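PDB 4RKS: mevalonate 3-kinase from Thermoplasma acidophilum, which catalyses the ATP-dependent phosphorylation of (R)-mevalonate to (R)-3-phosphomevalonate in an alternative mevalonate pathway of extreme acidophiles. Local coordinates for residues Y287-I292 and V299-E304; S194-A199 and R310-E315; E188-Y193 and N241-I246. All blocks are in the same frame, centred on the assembly; numbering follows the deposited sequence.

Contact 1 (Y287-I292 and V299-E304); sequences YWNAYI and VYVAVE
Four backbone hydrogen bonds join Ala290 to Ala302 and Ile292 to Tyr300 as antiparallel hydrogen-bonded pairs. Within the Ile292 pair, Ile292 N gives to Tyr300 O at 2.8 Å and Tyr300 N returns to Ile292 O at 2.9 Å, nearly straight at 170°. The Ala290 pair is uneven: Ala302 N reaches Ala290 O at 2.8 Å, whereas the bond from Ala290 N to Ala302 O is weak. Tyr291 faces Val301 between them, and its CA lies 3.1 Å from Tyr300 O, a CA-H...O contact.

The two segments form a beta hairpin in the C-terminal domain of this GHMP kinase, with the side chain of Ile292 about 7 Å from bound mevalonate.

Apolar contacts divide between the faces. Beside Ala290, Trp288 extends its six-membered ring, CH2 lying 3.8 Å from Ala302 CB; chi1 of 180° swings the indole to this side, where NE1 is hydrogen-bonded to Asp248 OD1. On the face of Tyr291 and Val301, Asn289 CB packs on Val301 CG1, and Val303 CG2 meets the edge of the Tyr287 ring.

Water extends the pairing at the open end: one molecule donates to Trp288 O and Glu304 OE1 and accepts from Glu304 N, while Glu304 OE2 pairs with Lys244.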
loop_
_atom_site.group_PDB
_atom_site.type_symbol
_atom_site.label_atom_id
_atom_site.label_comp_id
_atom_site.label_asym_id
_atom_site.label_seq_id
_atom_site.Cartn_x
_atom_site.Cartn_y
_atom_site.Cartn_z
ATOM N N TYR A 287 -4.116 -19.268 -20.511
ATOM C CA TYR A 287 -3.984 -19.549 -19.091
ATOM C C TYR A 287 -4.501 -18.366 -18.275
ATOM O O TYR A 287 -4.560 -17.247 -18.770
ATOM C CB TYR A 287 -2.537 -19.886 -18.726
ATOM C CG TYR A 287 -1.488 -18.827 -19.023
ATOM C CD1 TYR A 287 -0.874 -18.755 -20.272
ATOM C CD2 TYR A 287 -1.078 -17.927 -18.036
ATOM C CE1 TYR A 287 0.101 -17.801 -20.535
ATOM C CE2 TYR A 287 -0.108 -16.974 -18.289
ATOM C CZ TYR A 287 0.477 -16.911 -19.541
ATOM O OH TYR A 287 1.445 -15.959 -19.789
ATOM N N TRP A 288 -4.892 -18.620 -17.031
ATOM C CA TRP A 288 -5.526 -17.585 -16.221
ATOM C C TRP A 288 -4.591 -16.422 -15.899
ATOM O O TRP A 288 -3.416 -16.607 -15.559
ATOM C CB TRP A 288 -6.062 -18.170 -14.917
ATOM C CG TRP A 288 -6.722 -17.135 -14.032
ATOM C CD1 TRP A 288 -8.024 -16.705 -14.092
ATOM C CD2 TRP A 288 -6.105 -16.398 -12.968
ATOM N NE1 TRP A 288 -8.252 -15.742 -13.120
ATOM C CE2 TRP A 288 -7.091 -15.539 -12.422
ATOM C CE3 TRP A 288 -4.815 -16.378 -12.421
ATOM C CZ2 TRP A 288 -6.824 -14.687 -11.352
ATOM C CZ3 TRP A 288 -4.553 -15.523 -11.364
ATOM C CH2 TRP A 288 -5.552 -14.684 -10.845
ATOM N N ASN A 289 -5.123 -15.219 -16.020
ATOM C CA ASN A 289 -4.509 -14.053 -15.406
ATOM C C ASN A 289 -5.593 -13.049 -15.075
ATOM O O ASN A 289 -6.727 -13.173 -15.545
ATOM C CB ASN A 289 -3.456 -13.416 -16.309
ATOM C CG ASN A 289 -4.062 -12.640 -17.462
ATOM O OD1 ASN A 289 -4.589 -11.536 -17.286
ATOM N ND2 ASN A 289 -3.991 -13.216 -18.656
ATOM N N ALA A 290 -5.223 -12.064 -14.263
ATOM C CA ALA A 290 -6.054 -10.897 -13.968
ATOM C C ALA A 290 -5.108 -9.750 -13.662
ATOM O O ALA A 290 -4.046 -9.974 -13.066
ATOM C CB ALA A 290 -6.985 -11.161 -12.795
ATOM N N TYR A 291 -5.469 -8.528 -14.052
ATOM C CA TYR A 291 -4.574 -7.395 -13.816
ATOM C C TYR A 291 -5.189 -6.326 -12.914
ATOM O O TYR A 291 -6.400 -6.229 -12.798
ATOM C CB TYR A 291 -4.156 -6.745 -15.141
ATOM C CG TYR A 291 -5.219 -5.848 -15.721
ATOM C CD1 TYR A 291 -6.196 -6.362 -16.565
ATOM C CD2 TYR A 291 -5.250 -4.492 -15.430
ATOM C CE1 TYR A 291 -7.174 -5.553 -17.091
ATOM C CE2 TYR A 291 -6.226 -3.676 -15.952
ATOM C CZ TYR A 291 -7.185 -4.209 -16.778
ATOM O OH TYR A 291 -8.155 -3.396 -17.303
ATOM N N ILE A 292 -4.318 -5.516 -12.313
ATOM C CA ILE A 292 -4.684 -4.371 -11.474
ATOM C C ILE A 292 -3.874 -3.141 -11.910
ATOM O O ILE A 292 -2.697 -3.267 -12.236
ATOM C CB ILE A 292 -4.412 -4.656 -9.974
ATOM C CG1 ILE A 292 -5.305 -5.785 -9.456
ATOM C CG2 ILE A 292 -4.586 -3.384 -9.106
ATOM C CD1 ILE A 292 -4.857 -6.332 -8.116
ATOM N N VAL A 299 1.263 -1.867 -14.402
ATOM C CA VAL A 299 0.234 -2.880 -14.580
ATOM C C VAL A 299 0.655 -4.135 -13.839
ATOM O O VAL A 299 1.680 -4.754 -14.166
ATOM C CB VAL A 299 -0.012 -3.207 -16.064
ATOM C CG1 VAL A 299 -1.024 -4.346 -16.193
ATOM C CG2 VAL A 299 -0.480 -1.975 -16.803
ATOM N N TYR A 300 -0.144 -4.501 -12.843
ATOM C CA TYR A 300 0.145 -5.635 -11.964
ATOM C C TYR A 300 -0.644 -6.856 -12.401
ATOM O O TYR A 300 -1.867 -6.827 -12.397
ATOM C CB TYR A 300 -0.204 -5.298 -10.512
ATOM C CG TYR A 300 0.538 -4.126 -9.935
ATOM C CD1 TYR A 300 1.858 -4.262 -9.507
ATOM C CD2 TYR A 300 -0.088 -2.891 -9.773
ATOM C CE1 TYR A 300 2.534 -3.198 -8.948
ATOM C CE2 TYR A 300 0.584 -1.824 -9.220
ATOM C CZ TYR A 300 1.892 -1.986 -8.810
ATOM O OH TYR A 300 2.566 -0.933 -8.264
ATOM N N VAL A 301 0.045 -7.923 -12.789
ATOM C CA VAL A 301 -0.650 -9.090 -13.323
ATOM C C VAL A 301 -0.516 -10.311 -12.420
ATOM O O VAL A 301 0.575 -10.886 -12.269
ATOM C CB VAL A 301 -0.141 -9.436 -14.738
ATOM C CG1 VAL A 301 -0.995 -10.515 -15.349
ATOM C CG2 VAL A 301 -0.176 -8.201 -15.605
ATOM N N ALA A 302 -1.640 -10.686 -11.810
ATOM C CA ALA A 302 -1.732 -11.912 -11.039
ATOM C C ALA A 302 -1.704 -13.116 -11.963
ATOM O O ALA A 302 -2.333 -13.104 -13.019
ATOM C CB ALA A 302 -3.000 -11.926 -10.202
ATOM N N VAL A 303 -1.006 -14.166 -11.544
ATOM C CA VAL A 303 -0.871 -15.361 -12.354
ATOM C C VAL A 303 -0.579 -16.566 -11.456
ATOM O O VAL A 303 0.001 -16.423 -10.368
ATOM C CB VAL A 303 0.255 -15.182 -13.421
ATOM C CG1 VAL A 303 1.611 -15.021 -12.752
ATOM C CG2 VAL A 303 0.291 -16.336 -14.433
ATOM N N GLU A 304 -0.976 -17.754 -11.901
ATOM C CA GLU A 304 -0.612 -18.972 -11.183
ATOM C C GLU A 304 0.892 -19.198 -11.285
ATOM O O GLU A 304 1.514 -18.906 -12.316
ATOM C CB GLU A 304 -1.379 -20.173 -11.713
ATOM C CG GLU A 304 -2.851 -20.138 -11.386
ATOM C CD GLU A 304 -3.661 -21.063 -12.284
ATOM O OE1 GLU A 304 -3.580 -20.906 -13.520
ATOM O OE2 GLU A 304 -4.380 -21.938 -11.758
HETATM O O HOH W 1 -2.210 -18.728 -14.427
HETATM O O HOH W 2 -4.473 -21.345 -15.737
#

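Contact 2 (S194-A199 and R310-E315); sequences SIVAFA and RLFSIE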
loop_
_atom_site.group_PDB
_atom_site.type_symbol
_atom_site.label_atom_id
_atom_site.label_comp_id
_atom_site.label_asym_id
_atom_site.label_seq_id
_atom_site.Cartn_x
_atom_site.Cartn_y
_atom_site.Cartn_z
ATOM N N SER A 194 1.683 -15.599 -8.177
ATOM C CA SER A 194 2.685 -14.552 -8.263
ATOM C C SER A 194 2.067 -13.353 -8.939
ATOM O O SER A 194 1.018 -13.455 -9.562
ATOM C CB SER A 194 3.928 -15.014 -9.044
ATOM O OG SER A 194 4.422 -16.249 -8.554
ATOM N N ILE A 195 2.733 -12.212 -8.822
ATOM C CA ILE A 195 2.324 -11.031 -9.556
ATOM C C ILE A 195 3.483 -10.548 -10.412
ATOM O O ILE A 195 4.577 -10.281 -9.900
ATOM C CB ILE A 195 1.850 -9.912 -8.605
ATOM C CG1 ILE A 195 0.521 -10.318 -7.954
ATOM C CG2 ILE A 195 1.681 -8.590 -9.357
ATOM C CD1 ILE A 195 0.028 -9.361 -6.886
ATOM N N VAL A 196 3.270 -10.465 -11.720
ATOM C CA VAL A 196 4.279 -9.837 -12.566
ATOM C C VAL A 196 3.940 -8.357 -12.760
ATOM O O VAL A 196 2.905 -8.008 -13.325
ATOM C CB VAL A 196 4.412 -10.533 -13.939
ATOM C CG1 VAL A 196 5.545 -9.883 -14.753
ATOM C CG2 VAL A 196 4.677 -12.010 -13.745
ATOM N N ALA A 197 4.822 -7.486 -12.285
ATOM C CA ALA A 197 4.593 -6.051 -12.411
ATOM C C ALA A 197 5.265 -5.492 -13.670
ATOM O O ALA A 197 6.465 -5.678 -13.892
ATOM C CB ALA A 197 5.095 -5.317 -11.163
ATOM N N PHE A 198 4.476 -4.809 -14.489
ATOM C CA PHE A 198 5.000 -4.141 -15.664
ATOM C C PHE A 198 5.037 -2.648 -15.416
ATOM O O PHE A 198 3.988 -1.995 -15.361
ATOM C CB PHE A 198 4.148 -4.465 -16.891
ATOM C CG PHE A 198 4.168 -5.926 -17.270
ATOM C CD1 PHE A 198 3.318 -6.828 -16.654
ATOM C CD2 PHE A 198 5.042 -6.393 -18.241
ATOM C CE1 PHE A 198 3.331 -8.165 -17.002
ATOM C CE2 PHE A 198 5.067 -7.732 -18.588
ATOM C CZ PHE A 198 4.208 -8.618 -17.971
ATOM N N ALA A 199 6.251 -2.112 -15.280
ATOM C CA ALA A 199 6.455 -0.697 -14.967
ATOM C C ALA A 199 6.707 0.153 -16.223
ATOM O O ALA A 199 7.689 -0.056 -16.925
ATOM C CB ALA A 199 7.614 -0.551 -13.988
ATOM N N ARG A 310 6.728 -17.876 -17.516
ATOM C CA ARG A 310 6.223 -17.687 -18.871
ATOM C C ARG A 310 5.749 -16.253 -19.119
ATOM O O ARG A 310 6.143 -15.616 -20.101
ATOM C CB ARG A 310 5.083 -18.654 -19.132
ATOM C CG ARG A 310 4.389 -18.445 -20.445
ATOM C CD ARG A 310 3.622 -19.705 -20.791
ATOM N NE ARG A 310 2.767 -19.524 -21.955
ATOM C CZ ARG A 310 1.866 -20.412 -22.354
ATOM N NH1 ARG A 310 1.696 -21.537 -21.666
ATOM N NH2 ARG A 310 1.126 -20.170 -23.431
ATOM N N LEU A 311 4.900 -15.751 -18.223
ATOM C CA LEU A 311 4.418 -14.372 -18.321
ATOM C C LEU A 311 5.568 -13.362 -18.248
ATOM O O LEU A 311 5.653 -12.434 -19.047
ATOM C CB LEU A 311 3.405 -14.080 -17.218
ATOM C CG LEU A 311 2.816 -12.672 -17.250
ATOM C CD1 LEU A 311 2.170 -12.369 -18.609
ATOM C CD2 LEU A 311 1.804 -12.541 -16.126
ATOM N N PHE A 312 6.459 -13.572 -17.290
ATOM C CA PHE A 312 7.597 -12.692 -17.079
ATOM C C PHE A 312 8.499 -12.641 -18.316
ATOM O O PHE A 312 9.172 -11.643 -18.570
ATOM C CB PHE A 312 8.382 -13.160 -15.847
ATOM C CG PHE A 312 9.560 -12.288 -15.493
ATOM C CD1 PHE A 312 9.401 -11.184 -14.662
ATOM C CD2 PHE A 312 10.828 -12.581 -15.976
ATOM C CE1 PHE A 312 10.485 -10.381 -14.328
ATOM C CE2 PHE A 312 11.921 -11.782 -15.649
ATOM C CZ PHE A 312 11.753 -10.681 -14.822
ATOM N N SER A 313 8.500 -13.710 -19.101
ATOM C CA SER A 313 9.448 -13.785 -20.203
ATOM C C SER A 313 8.877 -13.303 -21.544
ATOM O O SER A 313 9.545 -13.438 -22.567
ATOM C CB SER A 313 9.979 -15.218 -20.337
ATOM O OG SER A 313 9.041 -16.040 -21.006
ATOM N N ILE A 314 7.668 -12.731 -21.552
ATOM C CA ILE A 314 7.093 -12.247 -22.812
ATOM C C ILE A 314 7.978 -11.154 -23.404
ATOM O O ILE A 314 8.684 -10.449 -22.676
ATOM C CB ILE A 314 5.645 -11.696 -22.670
ATOM C CG1 ILE A 314 5.597 -10.450 -21.781
ATOM C CG2 ILE A 314 4.682 -12.777 -22.178
ATOM C CD1 ILE A 314 4.260 -9.727 -21.825
ATOM N N GLU A 315 7.926 -11.022 -24.727
ATOM C CA GLU A 315 8.855 -10.175 -25.469
ATOM C C GLU A 315 8.361 -8.737 -25.648
ATOM O O GLU A 315 9.144 -7.792 -25.550
ATOM C CB GLU A 315 9.142 -10.795 -26.841
#
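Val196 stands out from its strand as a forked bump, and each prong meets a different residue of the last helical turn. The CG2 prong lies beside the isobutyl end of Leu311, 3.8 Å from Leu311 CD2, and the two side chains run alongside one another, pointing opposite ways. The CG1 prong turns to Phe312 instead, coming within 4.1 Å of Phe312 CD1, where the valine branch lies roughly square to the phenylalanine side chain. With CG1 anti to the backbone N (chi1 -177°), the fork straddles the step between these consecutive residues.

Two positions along the strand, Phe198 supplies a broad, flat bump. Its outer end enters the hollow between Leu311 and Ile314: Phe198 CZ lies 4.3 Å from Leu311 CD1, and Leu311 O sits at the ring edge, near its plane. Ile314 CD1 reaches the same end of the ring obliquely, 3.9 Å from Phe198 CE2.

The contact lays the end of helix 308-312 against one face of the sheet that includes strands 298-304, 193-199 and 321-327, where Val196 points to the helix and the ring end of Phe198 swings in to it, while Ile195 and Ala197 point away. Leu311 also touches Val301 on the neighbouring strand, so it fills a groove between two strands, and Phe312 rests on Met324 of the third.

Where the helix stops, Arg310 O accepts from both Ser313 N and Ser313 OG, the latter at 3.1 Å. Beyond this turn the chain becomes extended at Ile314, whose side chain is directed back to the strand and also touches Tyr279 of helix 271-283.

Contact 3 (E188-Y193 and N241-I246); sequences EAFSGY and NDIKGI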
loop_
_atom_site.group_PDB
_atom_site.type_symbol
_atom_site.label_atom_id
_atom_site.label_comp_id
_atom_site.label_asym_id
_atom_site.label_seq_id
_atom_site.Cartn_x
_atom_site.Cartn_y
_atom_site.Cartn_z
ATOM N N GLU A 188 0.518 -16.810 3.076
ATOM C CA GLU A 188 0.561 -18.236 2.718
ATOM C C GLU A 188 -0.595 -18.678 1.811
ATOM O O GLU A 188 -0.449 -19.623 1.040
ATOM C CB GLU A 188 0.567 -19.100 3.981
ATOM C CG GLU A 188 1.876 -19.065 4.766
ATOM C CD GLU A 188 2.127 -17.741 5.482
ATOM O OE1 GLU A 188 1.164 -16.980 5.728
ATOM O OE2 GLU A 188 3.303 -17.462 5.800
ATOM N N ALA A 189 -1.739 -17.997 1.893
ATOM C CA ALA A 189 -2.870 -18.353 1.049
ATOM C C ALA A 189 -2.584 -18.068 -0.433
ATOM O O ALA A 189 -3.293 -18.566 -1.298
ATOM C CB ALA A 189 -4.110 -17.622 1.488
ATOM N N PHE A 190 -1.571 -17.246 -0.708
ATOM C CA PHE A 190 -1.203 -16.894 -2.086
ATOM C C PHE A 190 0.071 -17.574 -2.580
ATOM O O PHE A 190 0.660 -17.135 -3.571
ATOM C CB PHE A 190 -1.017 -15.381 -2.237
ATOM C CG PHE A 190 -2.237 -14.584 -1.908
ATOM C CD1 PHE A 190 -2.521 -14.237 -0.592
ATOM C CD2 PHE A 190 -3.096 -14.170 -2.913
ATOM C CE1 PHE A 190 -3.641 -13.491 -0.283
ATOM C CE2 PHE A 190 -4.223 -13.431 -2.617
ATOM C CZ PHE A 190 -4.503 -13.094 -1.293
ATOM N N SER A 191 0.497 -18.637 -1.908
ATOM C CA SER A 191 1.782 -19.251 -2.230
ATOM C C SER A 191 1.794 -19.853 -3.647
ATOM O O SER A 191 2.855 -20.017 -4.251
ATOM C CB SER A 191 2.130 -20.323 -1.197
ATOM O OG SER A 191 1.111 -21.301 -1.125
ATOM N N GLY A 192 0.617 -20.169 -4.177
ATOM C CA GLY A 192 0.524 -20.703 -5.524
ATOM C C GLY A 192 0.387 -19.606 -6.565
ATOM O O GLY A 192 0.134 -19.880 -7.737
ATOM N N TYR A 193 0.548 -18.353 -6.147
ATOM C CA TYR A 193 0.325 -17.236 -7.061
ATOM C C TYR A 193 1.490 -16.274 -7.053
ATOM O O TYR A 193 2.217 -16.165 -6.063
ATOM C CB TYR A 193 -0.979 -16.506 -6.707
ATOM C CG TYR A 193 -2.177 -17.377 -6.959
ATOM C CD1 TYR A 193 -2.574 -18.326 -6.024
ATOM C CD2 TYR A 193 -2.897 -17.278 -8.147
ATOM C CE1 TYR A 193 -3.661 -19.151 -6.259
ATOM C CE2 TYR A 193 -3.991 -18.098 -8.390
ATOM C CZ TYR A 193 -4.364 -19.032 -7.438
ATOM O OH TYR A 193 -5.442 -19.854 -7.653
ATOM N N ASN A 241 -10.793 -19.773 0.095
ATOM C CA ASN A 241 -9.511 -19.468 -0.536
ATOM C C ASN A 241 -9.633 -19.309 -2.045
ATOM O O ASN A 241 -8.776 -19.787 -2.790
ATOM C CB ASN A 241 -8.479 -20.558 -0.212
ATOM C CG ASN A 241 -8.169 -20.647 1.270
ATOM O OD1 ASN A 241 -7.867 -19.642 1.906
ATOM N ND2 ASN A 241 -8.254 -21.854 1.830
ATOM N N ASP A 242 -10.697 -18.644 -2.495
ATOM C CA ASP A 242 -10.912 -18.447 -3.927
ATOM C C ASP A 242 -10.056 -17.293 -4.410
ATOM O O ASP A 242 -10.559 -16.185 -4.624
ATOM C CB ASP A 242 -12.389 -18.181 -4.244
ATOM C CG ASP A 242 -12.676 -18.200 -5.743
ATOM O OD1 ASP A 242 -11.713 -18.337 -6.539
ATOM O OD2 ASP A 242 -13.857 -18.067 -6.122
ATOM N N ILE A 243 -8.765 -17.555 -4.582
ATOM C CA ILE A 243 -7.825 -16.501 -4.929
ATOM C C ILE A 243 -8.122 -15.934 -6.322
ATOM O O ILE A 243 -8.040 -14.728 -6.523
ATOM C CB ILE A 243 -6.375 -16.996 -4.878
ATOM C CG1 ILE A 243 -6.056 -17.593 -3.500
ATOM C CG2 ILE A 243 -5.431 -15.852 -5.182
ATOM C CD1 ILE A 243 -6.221 -16.613 -2.354
ATOM N N LYS A 244 -8.473 -16.799 -7.276
ATOM C CA LYS A 244 -8.830 -16.318 -8.608
ATOM C C LYS A 244 -10.027 -15.369 -8.579
ATOM O O LYS A 244 -10.044 -14.364 -9.288
ATOM C CB LYS A 244 -9.107 -17.489 -9.551
ATOM C CG LYS A 244 -7.839 -18.186 -10.036
ATOM C CD LYS A 244 -8.169 -19.210 -11.126
ATOM C CE LYS A 244 -6.923 -19.864 -11.675
ATOM N NZ LYS A 244 -6.266 -20.718 -10.654
ATOM N N GLY A 245 -11.013 -15.662 -7.742
ATOM C CA GLY A 245 -12.185 -14.808 -7.644
ATOM C C GLY A 245 -11.814 -13.433 -7.122
ATOM O O GLY A 245 -12.293 -12.408 -7.607
ATOM N N ILE A 246 -10.940 -13.412 -6.130
ATOM C CA ILE A 246 -10.502 -12.158 -5.544
ATOM C C ILE A 246 -9.798 -11.306 -6.600
ATOM O O ILE A 246 -10.083 -10.112 -6.723
ATOM C CB ILE A 246 -9.594 -12.422 -4.311
ATOM C CG1 ILE A 246 -10.455 -12.921 -3.140
ATOM C CG2 ILE A 246 -8.856 -11.167 -3.874
ATOM C CD1 ILE A 246 -9.640 -13.604 -2.018
#
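Lys244 NZ donates to Tyr193 OH at 3.2 Å, meeting the phenol at its ring edge, near the ring plane. The ammonium is gripped more firmly by Glu304, its salt-bridge partner, and the lysine also makes a cation-pi contact with Trp288. An extended chain bent only at its last torsion (chi4 67°) brings NZ to this meeting point.

Closer to the helix backbone, Ile243 is wedged between two aromatic rings. Its CG2 methyl sits over the centre of the Tyr193 ring, 3.8 Å from the centroid and 7° off the normal, a CH-pi contact. The same methyl approaches Phe190 CD2 at 3.7 Å, while CD1 covers a face of the Phe190 ring, offset toward its rim. Ile243 CG1 completes the wedge at 3.7 Å from Ala189 O.

Both rings come from a type I turn, Phe190 to Tyr193, that leads into strand 193-199. They receive the first turn of helix 243-262, N-capped by Asp242, whose OD1 accepts from Gly245 N at 3.0 Å.

With the ammonium shared among a carboxylate, a phenol and an indole, the positive charge of Lys244 is probably well stabilised, and the pairing would hold Tyr193 OH in place beside it.

How the contacts relate
Contacts 1 and 2 are buried, whereas contact 3 is partly buried. Strand 298-304 lies between two strands: it pairs with 289-292 in contact 1 and, on its other edge, with 193-199 of contact 2 through Ser194, Val196 and Phe198. Backbone bonding therefore dominates contact 1, while contact 2, a helix end laid over that sheet, relies on aliphatic and aromatic shape alone. Contact 3 mixes CH-pi packing with charge, and its Lys244 reaches into contact 1 through Glu304 and Trp288. Contacts 2 and 3 adjoin only in sequence, where the turn of contact 3 runs directly into the strand of contact 2.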